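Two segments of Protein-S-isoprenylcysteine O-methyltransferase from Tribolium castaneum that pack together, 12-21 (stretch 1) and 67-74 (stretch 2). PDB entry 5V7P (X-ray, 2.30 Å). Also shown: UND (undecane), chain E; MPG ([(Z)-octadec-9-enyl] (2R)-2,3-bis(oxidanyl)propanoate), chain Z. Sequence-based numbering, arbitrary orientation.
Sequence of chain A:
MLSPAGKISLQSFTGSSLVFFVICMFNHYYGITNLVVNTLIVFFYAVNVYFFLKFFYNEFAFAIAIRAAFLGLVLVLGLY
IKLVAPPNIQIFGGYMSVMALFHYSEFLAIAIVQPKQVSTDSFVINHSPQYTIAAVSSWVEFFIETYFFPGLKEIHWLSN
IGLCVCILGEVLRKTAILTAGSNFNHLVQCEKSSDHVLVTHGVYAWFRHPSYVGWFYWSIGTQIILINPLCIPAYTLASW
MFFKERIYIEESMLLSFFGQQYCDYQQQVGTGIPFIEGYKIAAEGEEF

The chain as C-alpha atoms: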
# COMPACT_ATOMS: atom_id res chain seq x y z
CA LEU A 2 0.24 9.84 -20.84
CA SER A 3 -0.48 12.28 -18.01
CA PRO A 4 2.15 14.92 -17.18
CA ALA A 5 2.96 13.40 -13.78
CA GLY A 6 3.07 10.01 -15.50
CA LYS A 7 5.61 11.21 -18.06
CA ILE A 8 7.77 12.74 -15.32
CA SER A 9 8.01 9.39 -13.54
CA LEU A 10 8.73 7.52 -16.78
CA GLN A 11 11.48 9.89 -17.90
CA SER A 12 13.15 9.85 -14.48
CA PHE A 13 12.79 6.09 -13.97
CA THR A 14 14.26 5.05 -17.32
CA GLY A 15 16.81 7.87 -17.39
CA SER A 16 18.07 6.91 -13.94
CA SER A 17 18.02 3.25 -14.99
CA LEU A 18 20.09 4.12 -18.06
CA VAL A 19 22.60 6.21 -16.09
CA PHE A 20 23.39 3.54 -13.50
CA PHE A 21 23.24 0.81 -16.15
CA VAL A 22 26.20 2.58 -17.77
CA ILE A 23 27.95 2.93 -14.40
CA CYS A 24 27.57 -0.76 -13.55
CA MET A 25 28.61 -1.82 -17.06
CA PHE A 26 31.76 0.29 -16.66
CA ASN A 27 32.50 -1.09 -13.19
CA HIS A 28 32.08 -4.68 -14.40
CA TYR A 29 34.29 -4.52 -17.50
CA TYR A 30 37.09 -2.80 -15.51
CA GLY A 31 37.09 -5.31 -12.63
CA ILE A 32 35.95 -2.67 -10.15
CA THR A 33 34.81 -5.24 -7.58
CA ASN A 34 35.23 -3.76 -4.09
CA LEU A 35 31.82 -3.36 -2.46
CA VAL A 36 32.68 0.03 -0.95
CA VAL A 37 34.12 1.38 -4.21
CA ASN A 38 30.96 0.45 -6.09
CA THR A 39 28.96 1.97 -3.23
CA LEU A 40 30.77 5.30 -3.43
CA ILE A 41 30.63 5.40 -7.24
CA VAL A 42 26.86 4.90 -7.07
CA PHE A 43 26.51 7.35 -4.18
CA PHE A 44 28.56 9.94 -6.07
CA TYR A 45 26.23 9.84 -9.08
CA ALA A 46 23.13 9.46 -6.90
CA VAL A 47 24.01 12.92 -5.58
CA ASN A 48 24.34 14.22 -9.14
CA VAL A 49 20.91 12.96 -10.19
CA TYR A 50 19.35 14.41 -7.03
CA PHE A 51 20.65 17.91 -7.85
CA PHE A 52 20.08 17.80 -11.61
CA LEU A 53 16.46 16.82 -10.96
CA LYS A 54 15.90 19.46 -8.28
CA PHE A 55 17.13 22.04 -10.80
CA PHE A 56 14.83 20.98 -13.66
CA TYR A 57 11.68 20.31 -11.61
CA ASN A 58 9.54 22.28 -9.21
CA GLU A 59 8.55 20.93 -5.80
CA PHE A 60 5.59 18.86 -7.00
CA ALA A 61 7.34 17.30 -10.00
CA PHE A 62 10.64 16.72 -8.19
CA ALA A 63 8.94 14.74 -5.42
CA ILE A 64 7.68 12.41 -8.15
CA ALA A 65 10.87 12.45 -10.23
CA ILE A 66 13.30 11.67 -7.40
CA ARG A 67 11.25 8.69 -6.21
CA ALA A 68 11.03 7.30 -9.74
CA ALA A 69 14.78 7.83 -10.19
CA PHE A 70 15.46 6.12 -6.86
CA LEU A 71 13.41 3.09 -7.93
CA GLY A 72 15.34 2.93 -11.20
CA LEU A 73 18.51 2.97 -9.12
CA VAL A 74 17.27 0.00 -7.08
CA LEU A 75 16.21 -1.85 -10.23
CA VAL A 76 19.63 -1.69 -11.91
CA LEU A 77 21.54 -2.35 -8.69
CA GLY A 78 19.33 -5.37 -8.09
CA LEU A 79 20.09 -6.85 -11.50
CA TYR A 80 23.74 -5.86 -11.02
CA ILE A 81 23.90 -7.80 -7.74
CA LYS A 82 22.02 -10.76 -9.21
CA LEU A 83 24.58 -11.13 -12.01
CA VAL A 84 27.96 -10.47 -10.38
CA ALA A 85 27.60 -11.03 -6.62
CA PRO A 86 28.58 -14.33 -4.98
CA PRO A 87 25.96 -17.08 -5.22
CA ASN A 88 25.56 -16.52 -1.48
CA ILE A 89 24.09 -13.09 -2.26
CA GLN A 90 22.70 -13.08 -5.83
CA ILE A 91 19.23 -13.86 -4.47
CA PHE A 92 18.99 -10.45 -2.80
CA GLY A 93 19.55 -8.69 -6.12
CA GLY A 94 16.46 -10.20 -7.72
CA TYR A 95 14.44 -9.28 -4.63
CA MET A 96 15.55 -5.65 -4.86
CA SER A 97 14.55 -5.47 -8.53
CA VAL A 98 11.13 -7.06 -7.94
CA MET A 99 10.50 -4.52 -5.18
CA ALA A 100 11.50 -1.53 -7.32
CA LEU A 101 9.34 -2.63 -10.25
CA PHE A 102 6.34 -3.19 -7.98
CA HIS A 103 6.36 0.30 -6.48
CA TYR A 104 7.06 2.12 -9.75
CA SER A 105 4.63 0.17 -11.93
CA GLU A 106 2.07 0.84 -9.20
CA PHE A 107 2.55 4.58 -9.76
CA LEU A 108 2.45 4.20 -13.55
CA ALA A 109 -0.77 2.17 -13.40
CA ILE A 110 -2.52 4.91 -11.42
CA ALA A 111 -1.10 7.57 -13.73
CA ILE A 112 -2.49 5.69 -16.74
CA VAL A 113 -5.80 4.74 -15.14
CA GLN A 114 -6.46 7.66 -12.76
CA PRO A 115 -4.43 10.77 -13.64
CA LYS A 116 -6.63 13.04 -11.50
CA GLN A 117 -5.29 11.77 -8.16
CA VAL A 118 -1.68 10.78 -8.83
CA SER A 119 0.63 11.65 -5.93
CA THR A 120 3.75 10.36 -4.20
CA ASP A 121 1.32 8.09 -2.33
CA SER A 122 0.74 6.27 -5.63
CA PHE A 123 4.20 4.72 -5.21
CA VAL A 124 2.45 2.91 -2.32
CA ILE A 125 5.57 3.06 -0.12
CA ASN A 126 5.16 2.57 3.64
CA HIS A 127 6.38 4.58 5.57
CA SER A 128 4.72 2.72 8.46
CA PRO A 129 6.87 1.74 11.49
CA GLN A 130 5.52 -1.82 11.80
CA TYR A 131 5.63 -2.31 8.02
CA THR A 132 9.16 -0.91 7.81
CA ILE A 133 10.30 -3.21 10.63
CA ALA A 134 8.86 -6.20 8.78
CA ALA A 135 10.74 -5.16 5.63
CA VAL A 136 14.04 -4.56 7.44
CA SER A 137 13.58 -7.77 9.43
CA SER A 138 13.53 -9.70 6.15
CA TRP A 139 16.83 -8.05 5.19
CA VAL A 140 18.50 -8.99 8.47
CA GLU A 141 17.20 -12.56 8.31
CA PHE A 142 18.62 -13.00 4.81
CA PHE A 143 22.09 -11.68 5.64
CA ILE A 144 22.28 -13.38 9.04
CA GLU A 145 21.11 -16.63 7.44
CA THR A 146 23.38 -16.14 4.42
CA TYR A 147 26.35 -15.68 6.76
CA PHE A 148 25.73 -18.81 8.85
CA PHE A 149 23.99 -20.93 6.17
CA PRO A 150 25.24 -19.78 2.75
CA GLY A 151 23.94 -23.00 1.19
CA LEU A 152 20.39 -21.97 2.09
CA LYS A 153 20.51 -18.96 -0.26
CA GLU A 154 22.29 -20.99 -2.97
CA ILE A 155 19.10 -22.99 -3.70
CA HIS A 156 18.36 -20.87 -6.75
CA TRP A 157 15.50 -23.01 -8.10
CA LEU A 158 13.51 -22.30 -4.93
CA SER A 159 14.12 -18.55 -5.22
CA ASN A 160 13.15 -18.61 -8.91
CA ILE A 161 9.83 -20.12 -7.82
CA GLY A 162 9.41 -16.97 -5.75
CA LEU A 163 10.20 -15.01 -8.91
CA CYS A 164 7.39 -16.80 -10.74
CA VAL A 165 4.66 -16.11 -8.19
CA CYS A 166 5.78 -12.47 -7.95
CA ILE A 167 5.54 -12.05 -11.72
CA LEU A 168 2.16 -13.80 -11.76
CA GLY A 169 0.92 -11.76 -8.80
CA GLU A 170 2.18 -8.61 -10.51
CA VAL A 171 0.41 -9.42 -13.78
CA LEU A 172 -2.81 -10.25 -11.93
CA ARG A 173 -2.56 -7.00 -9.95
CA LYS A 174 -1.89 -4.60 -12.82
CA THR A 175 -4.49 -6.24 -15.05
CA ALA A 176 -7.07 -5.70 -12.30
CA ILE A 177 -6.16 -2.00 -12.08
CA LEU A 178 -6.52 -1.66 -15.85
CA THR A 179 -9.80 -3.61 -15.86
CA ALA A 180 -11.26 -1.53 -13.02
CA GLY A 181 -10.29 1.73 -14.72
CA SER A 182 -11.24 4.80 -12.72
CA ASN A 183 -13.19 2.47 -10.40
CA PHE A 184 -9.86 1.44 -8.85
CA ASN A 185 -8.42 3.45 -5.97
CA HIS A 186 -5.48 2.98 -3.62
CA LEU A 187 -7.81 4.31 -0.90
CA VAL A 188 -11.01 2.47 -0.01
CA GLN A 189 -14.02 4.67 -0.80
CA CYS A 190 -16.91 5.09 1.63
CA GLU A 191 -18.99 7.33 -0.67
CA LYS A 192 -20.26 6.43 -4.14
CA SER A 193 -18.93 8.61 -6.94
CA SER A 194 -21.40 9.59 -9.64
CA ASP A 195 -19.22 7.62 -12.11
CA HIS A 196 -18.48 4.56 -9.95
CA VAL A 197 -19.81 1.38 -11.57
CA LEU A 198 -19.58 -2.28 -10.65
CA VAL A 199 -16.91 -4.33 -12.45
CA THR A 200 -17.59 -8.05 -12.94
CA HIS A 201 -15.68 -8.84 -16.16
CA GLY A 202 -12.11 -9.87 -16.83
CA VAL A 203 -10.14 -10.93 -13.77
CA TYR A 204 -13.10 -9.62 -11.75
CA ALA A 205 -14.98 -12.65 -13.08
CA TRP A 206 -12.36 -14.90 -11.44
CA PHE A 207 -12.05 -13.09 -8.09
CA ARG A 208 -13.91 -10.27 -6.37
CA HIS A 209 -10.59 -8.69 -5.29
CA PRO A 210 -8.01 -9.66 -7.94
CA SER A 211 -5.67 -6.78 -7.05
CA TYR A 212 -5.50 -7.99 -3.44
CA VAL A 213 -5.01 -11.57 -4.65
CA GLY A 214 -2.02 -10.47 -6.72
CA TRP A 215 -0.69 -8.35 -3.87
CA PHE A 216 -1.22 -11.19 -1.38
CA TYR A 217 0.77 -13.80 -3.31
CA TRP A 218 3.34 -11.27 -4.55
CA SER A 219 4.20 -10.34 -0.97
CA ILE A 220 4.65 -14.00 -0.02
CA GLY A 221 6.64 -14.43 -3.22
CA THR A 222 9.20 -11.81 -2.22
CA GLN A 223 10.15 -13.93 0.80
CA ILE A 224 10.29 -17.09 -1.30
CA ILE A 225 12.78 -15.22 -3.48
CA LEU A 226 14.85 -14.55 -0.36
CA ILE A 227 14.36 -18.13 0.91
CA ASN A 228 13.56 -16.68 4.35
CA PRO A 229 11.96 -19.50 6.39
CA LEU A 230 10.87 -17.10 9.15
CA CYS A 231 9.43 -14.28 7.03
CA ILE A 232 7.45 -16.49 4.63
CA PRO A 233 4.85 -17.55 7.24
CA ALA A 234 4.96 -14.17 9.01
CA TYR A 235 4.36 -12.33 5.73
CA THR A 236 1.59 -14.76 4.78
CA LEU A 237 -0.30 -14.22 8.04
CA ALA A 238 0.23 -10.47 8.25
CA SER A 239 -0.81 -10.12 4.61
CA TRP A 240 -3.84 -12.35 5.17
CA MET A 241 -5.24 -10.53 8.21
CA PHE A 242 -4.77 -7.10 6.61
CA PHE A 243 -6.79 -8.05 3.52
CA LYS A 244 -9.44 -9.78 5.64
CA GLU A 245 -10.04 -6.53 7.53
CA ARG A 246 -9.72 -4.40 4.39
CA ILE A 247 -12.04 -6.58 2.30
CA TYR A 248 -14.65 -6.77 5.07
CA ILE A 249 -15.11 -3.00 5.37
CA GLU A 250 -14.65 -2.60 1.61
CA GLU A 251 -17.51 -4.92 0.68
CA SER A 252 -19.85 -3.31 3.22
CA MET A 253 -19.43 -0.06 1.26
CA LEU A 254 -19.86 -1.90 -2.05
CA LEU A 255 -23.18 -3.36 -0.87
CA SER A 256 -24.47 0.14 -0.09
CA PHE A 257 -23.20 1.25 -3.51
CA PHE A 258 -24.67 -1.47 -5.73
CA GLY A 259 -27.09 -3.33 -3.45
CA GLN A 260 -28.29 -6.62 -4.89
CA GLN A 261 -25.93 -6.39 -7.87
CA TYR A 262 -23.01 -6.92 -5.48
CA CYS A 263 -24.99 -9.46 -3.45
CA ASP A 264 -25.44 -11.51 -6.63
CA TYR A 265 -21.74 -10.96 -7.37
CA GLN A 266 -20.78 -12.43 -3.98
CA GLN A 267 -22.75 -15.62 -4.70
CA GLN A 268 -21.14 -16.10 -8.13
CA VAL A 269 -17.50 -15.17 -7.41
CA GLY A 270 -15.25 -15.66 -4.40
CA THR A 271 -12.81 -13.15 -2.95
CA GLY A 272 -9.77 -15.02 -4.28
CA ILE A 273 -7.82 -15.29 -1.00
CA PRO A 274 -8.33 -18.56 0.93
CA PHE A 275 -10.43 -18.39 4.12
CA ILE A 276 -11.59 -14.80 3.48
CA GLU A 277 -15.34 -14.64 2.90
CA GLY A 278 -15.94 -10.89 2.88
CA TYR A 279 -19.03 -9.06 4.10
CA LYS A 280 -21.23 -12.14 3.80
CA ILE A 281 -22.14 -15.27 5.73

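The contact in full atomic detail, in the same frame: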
# COMPACT_ATOMS: atom_id res chain seq x y z
N SER A 12 12.18 9.95 -15.57
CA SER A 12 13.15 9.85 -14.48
C SER A 12 13.52 8.39 -14.20
O SER A 12 14.68 8.08 -13.93
CB SER A 12 12.60 10.51 -13.22
OG SER A 12 12.17 11.83 -13.50
N PHE A 13 12.54 7.49 -14.27
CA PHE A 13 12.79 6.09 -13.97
C PHE A 13 13.73 5.46 -14.99
O PHE A 13 14.72 4.82 -14.63
CB PHE A 13 11.47 5.32 -13.90
CG PHE A 13 11.63 3.84 -13.69
CD1 PHE A 13 11.94 3.33 -12.44
CD2 PHE A 13 11.46 2.96 -14.75
CE1 PHE A 13 12.08 1.97 -12.25
CE2 PHE A 13 11.60 1.60 -14.56
CZ PHE A 13 11.91 1.11 -13.31
N THR A 14 13.42 5.63 -16.28
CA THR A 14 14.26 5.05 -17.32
C THR A 14 15.59 5.78 -17.44
O THR A 14 16.64 5.15 -17.60
CB THR A 14 13.53 5.07 -18.66
OG1 THR A 14 13.22 6.42 -19.03
CG2 THR A 14 12.24 4.26 -18.58
N GLY A 15 15.56 7.12 -17.35
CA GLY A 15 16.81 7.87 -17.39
C GLY A 15 17.76 7.46 -16.28
O GLY A 15 18.94 7.22 -16.51
N SER A 16 17.24 7.38 -15.05
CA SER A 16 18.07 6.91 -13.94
C SER A 16 18.52 5.48 -14.16
O SER A 16 19.67 5.13 -13.88
CB SER A 16 17.29 7.03 -12.62
OG SER A 16 18.05 6.53 -11.54
N SER A 17 17.63 4.63 -14.68
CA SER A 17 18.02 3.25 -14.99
C SER A 17 19.13 3.21 -16.03
O SER A 17 20.05 2.39 -15.94
CB SER A 17 16.80 2.47 -15.48
OG SER A 17 15.87 2.26 -14.43
N LEU A 18 19.06 4.09 -17.03
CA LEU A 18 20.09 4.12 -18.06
C LEU A 18 21.42 4.62 -17.50
O LEU A 18 22.48 4.07 -17.82
CB LEU A 18 19.64 4.99 -19.23
CG LEU A 18 20.53 4.97 -20.48
CD1 LEU A 18 20.44 3.63 -21.18
CD2 LEU A 18 20.15 6.10 -21.42
N VAL A 19 21.37 5.65 -16.66
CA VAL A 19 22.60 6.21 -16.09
C VAL A 19 23.36 5.14 -15.32
O VAL A 19 24.54 4.86 -15.59
CB VAL A 19 22.27 7.42 -15.19
CG1 VAL A 19 23.46 7.80 -14.30
CG2 VAL A 19 21.86 8.61 -16.04
N PHE A 20 22.70 4.51 -14.34
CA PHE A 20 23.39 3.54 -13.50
C PHE A 20 23.65 2.23 -14.23
O PHE A 20 24.56 1.49 -13.84
CB PHE A 20 22.58 3.31 -12.22
CG PHE A 20 22.50 4.52 -11.35
CD1 PHE A 20 23.56 4.87 -10.53
CD2 PHE A 20 21.38 5.33 -11.36
CE1 PHE A 20 23.50 6.00 -9.73
CE2 PHE A 20 21.31 6.46 -10.56
CZ PHE A 20 22.38 6.79 -9.75
N PHE A 21 22.88 1.93 -15.28
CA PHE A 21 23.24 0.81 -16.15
C PHE A 21 24.61 1.04 -16.77
O PHE A 21 25.43 0.11 -16.84
CB PHE A 21 22.18 0.63 -17.24
CG PHE A 21 22.58 -0.35 -18.30
CD1 PHE A 21 22.56 -1.72 -18.06
CD2 PHE A 21 22.98 0.08 -19.56
CE1 PHE A 21 22.92 -2.62 -19.03
CE2 PHE A 21 23.34 -0.82 -20.54
CZ PHE A 21 23.32 -2.17 -20.28
N ARG A 67 11.67 10.03 -6.61
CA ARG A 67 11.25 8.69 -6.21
C ARG A 67 11.35 7.72 -7.38
O ARG A 67 11.83 6.59 -7.22
CB ARG A 67 9.83 8.73 -5.65
CG ARG A 67 9.75 9.35 -4.27
CD ARG A 67 8.33 9.67 -3.86
NE ARG A 67 8.26 10.10 -2.46
CZ ARG A 67 8.62 11.30 -2.02
NH1 ARG A 67 9.10 12.21 -2.86
NH2 ARG A 67 8.52 11.59 -0.73
N ALA A 68 10.91 8.14 -8.57
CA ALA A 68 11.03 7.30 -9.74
C ALA A 68 12.50 7.01 -10.06
O ALA A 68 12.86 5.88 -10.40
CB ALA A 68 10.34 7.95 -10.94
N ALA A 69 13.35 8.03 -9.95
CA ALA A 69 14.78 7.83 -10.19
C ALA A 69 15.38 6.88 -9.16
O ALA A 69 16.21 6.03 -9.49
CB ALA A 69 15.51 9.17 -10.17
N PHE A 70 14.96 7.01 -7.90
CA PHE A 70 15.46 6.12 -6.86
C PHE A 70 15.08 4.67 -7.15
O PHE A 70 15.90 3.76 -6.98
CB PHE A 70 14.92 6.55 -5.50
CG PHE A 70 15.10 5.52 -4.42
CD1 PHE A 70 16.32 5.35 -3.79
CD2 PHE A 70 14.03 4.72 -4.02
CE1 PHE A 70 16.48 4.41 -2.80
CE2 PHE A 70 14.19 3.78 -3.03
CZ PHE A 70 15.42 3.62 -2.42
N LEU A 71 13.85 4.45 -7.61
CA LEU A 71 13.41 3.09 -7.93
C LEU A 71 14.15 2.53 -9.14
O LEU A 71 14.43 1.33 -9.19
CB LEU A 71 11.90 3.07 -8.17
CG LEU A 71 11.05 3.37 -6.93
CD1 LEU A 71 9.60 3.64 -7.33
CD2 LEU A 71 11.12 2.22 -5.94
N GLY A 72 14.48 3.38 -10.11
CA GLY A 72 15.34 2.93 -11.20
C GLY A 72 16.72 2.55 -10.71
O GLY A 72 17.31 1.58 -11.17
N LEU A 73 17.25 3.32 -9.75
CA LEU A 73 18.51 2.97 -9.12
C LEU A 73 18.45 1.57 -8.52
O LEU A 73 19.32 0.73 -8.77
CB LEU A 73 18.86 4.00 -8.04
CG LEU A 73 20.34 4.33 -7.82
CD1 LEU A 73 20.51 5.20 -6.59
CD2 LEU A 73 21.16 3.07 -7.69
N VAL A 74 17.40 1.30 -7.74
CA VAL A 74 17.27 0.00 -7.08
C VAL A 74 17.13 -1.11 -8.11
O VAL A 74 17.68 -2.20 -7.94
CB VAL A 74 16.08 0.03 -6.10
CG1 VAL A 74 15.85 -1.34 -5.48
CG2 VAL A 74 16.31 1.08 -5.02
C1 UND E . 21.24 -4.48 -15.98
C2 UND E . 22.48 -4.17 -15.14
C3 UND E . 23.73 -4.62 -15.90
C4 UND E . 24.95 -4.47 -14.99
C5 UND E . 26.16 -5.12 -15.67
C6 UND E . 26.17 -6.62 -15.38
C7 UND E . 27.15 -7.32 -16.32
C8 UND E . 27.50 -8.69 -15.77
C9 UND E . 27.29 -9.76 -16.84
C10 UND E . 27.83 -11.10 -16.33
C11 UND E . 27.18 -12.24 -17.11
C2 MPG Z . 29.88 7.59 -16.09
C3 MPG Z . 28.44 7.09 -16.18
C4 MPG Z . 27.49 8.27 -16.09
C5 MPG Z . 27.48 9.01 -17.43
C6 MPG Z . 26.17 9.76 -17.60
C7 MPG Z . 25.57 9.45 -18.97
C8 MPG Z . 25.07 8.01 -19.00
C9 MPG Z . 24.55 7.68 -20.39
C10 MPG Z . 23.35 8.08 -20.77
C11 MPG Z . 22.47 8.87 -19.81
O1 MPG Z . 31.44 5.89 -15.47
C1 MPG Z . 30.59 6.87 -14.94
CXD MPG Z . 33.12 6.19 -13.60
O2 MPG Z . 34.48 6.47 -13.48
C21 MPG Z . 32.80 4.92 -12.82
O3 MPG Z . 31.82 4.18 -13.50
O4 MPG Z . 33.64 5.99 -15.88
CX3 MPG Z . 32.77 6.02 -15.07

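Gly72 sits at the apolar centre of the contact between two helical segments, 12-21 and 67-74. It has no side chain, and a CB placed there would point toward segment 12-21. That position would be 2.6 Å from Phe13 O and 2.8 Å from Ser17 OG, so a beta carbon would clash with both. The bare backbone leaves room for the neighbouring helix. Ser17 OG takes up part of this space, 3.3 Å from Gly72 CA.

This fit lets the helix axes approach to 7.2 Å, a close distance for two helices. Small residues make it possible. The segments cross at -38°, with their N-to-C directions running roughly the same way. Phe13 CA lies 4.6 Å from Ala69 CA, and Ser17 CA lies 4.7 Å from Gly72 CA.

Ala69 and Ala68 continue the close fit. The CB atoms of Ser16 and Ala69 are 3.7 Å apart. Ser12 O rests 3.7 Å from Ala69 CA, and Ser12 CB is 4.1 Å from Ala68 CB. Such short methyl and methylene groups let the backbones come near each other.

Phe13 lies along one flank. Its CA-to-CB bond points sideways, but with chi1 in the t well the end of the side chain comes nearer to the other helix. Phe13 CD1 is 3.4 Å from Ala68 O, which lies at the ring edge. Phe13 CD1 is also 3.4 Å from Gly72 N. Phe13 CE1 makes an apolar contact with Leu71 CB at 4.2 Å. Near the start of the same side chain, Phe13 CB meets Ala68 CB at 4.1 Å.

Further along, Phe20 and Leu73 form the second aromatic contact. Leu73 CG lies over one face of the Phe20 ring, 3.7 Å from its centroid and 15° off the normal. This is a CH-pi contact. Its closest atoms are Phe20 CE2 and Leu73 CG, at 3.6 Å.

The polar contacts are few. Ser16 OG donates a hydrogen bond to Ala69 O at 2.8 Å, the only hydrogen bond between the segments. Ala69 O also accepts the helical bond from Leu73 N at 2.9 Å, so the serine adds a second donor to a carbonyl already in use. Ser17 OG instead turns back on its own helix and donates to Phe13 O at 2.8 Å. A weaker polar contact runs from Phe13 CA to Ala68 O, a CA-H...O approach of 3.6 Å.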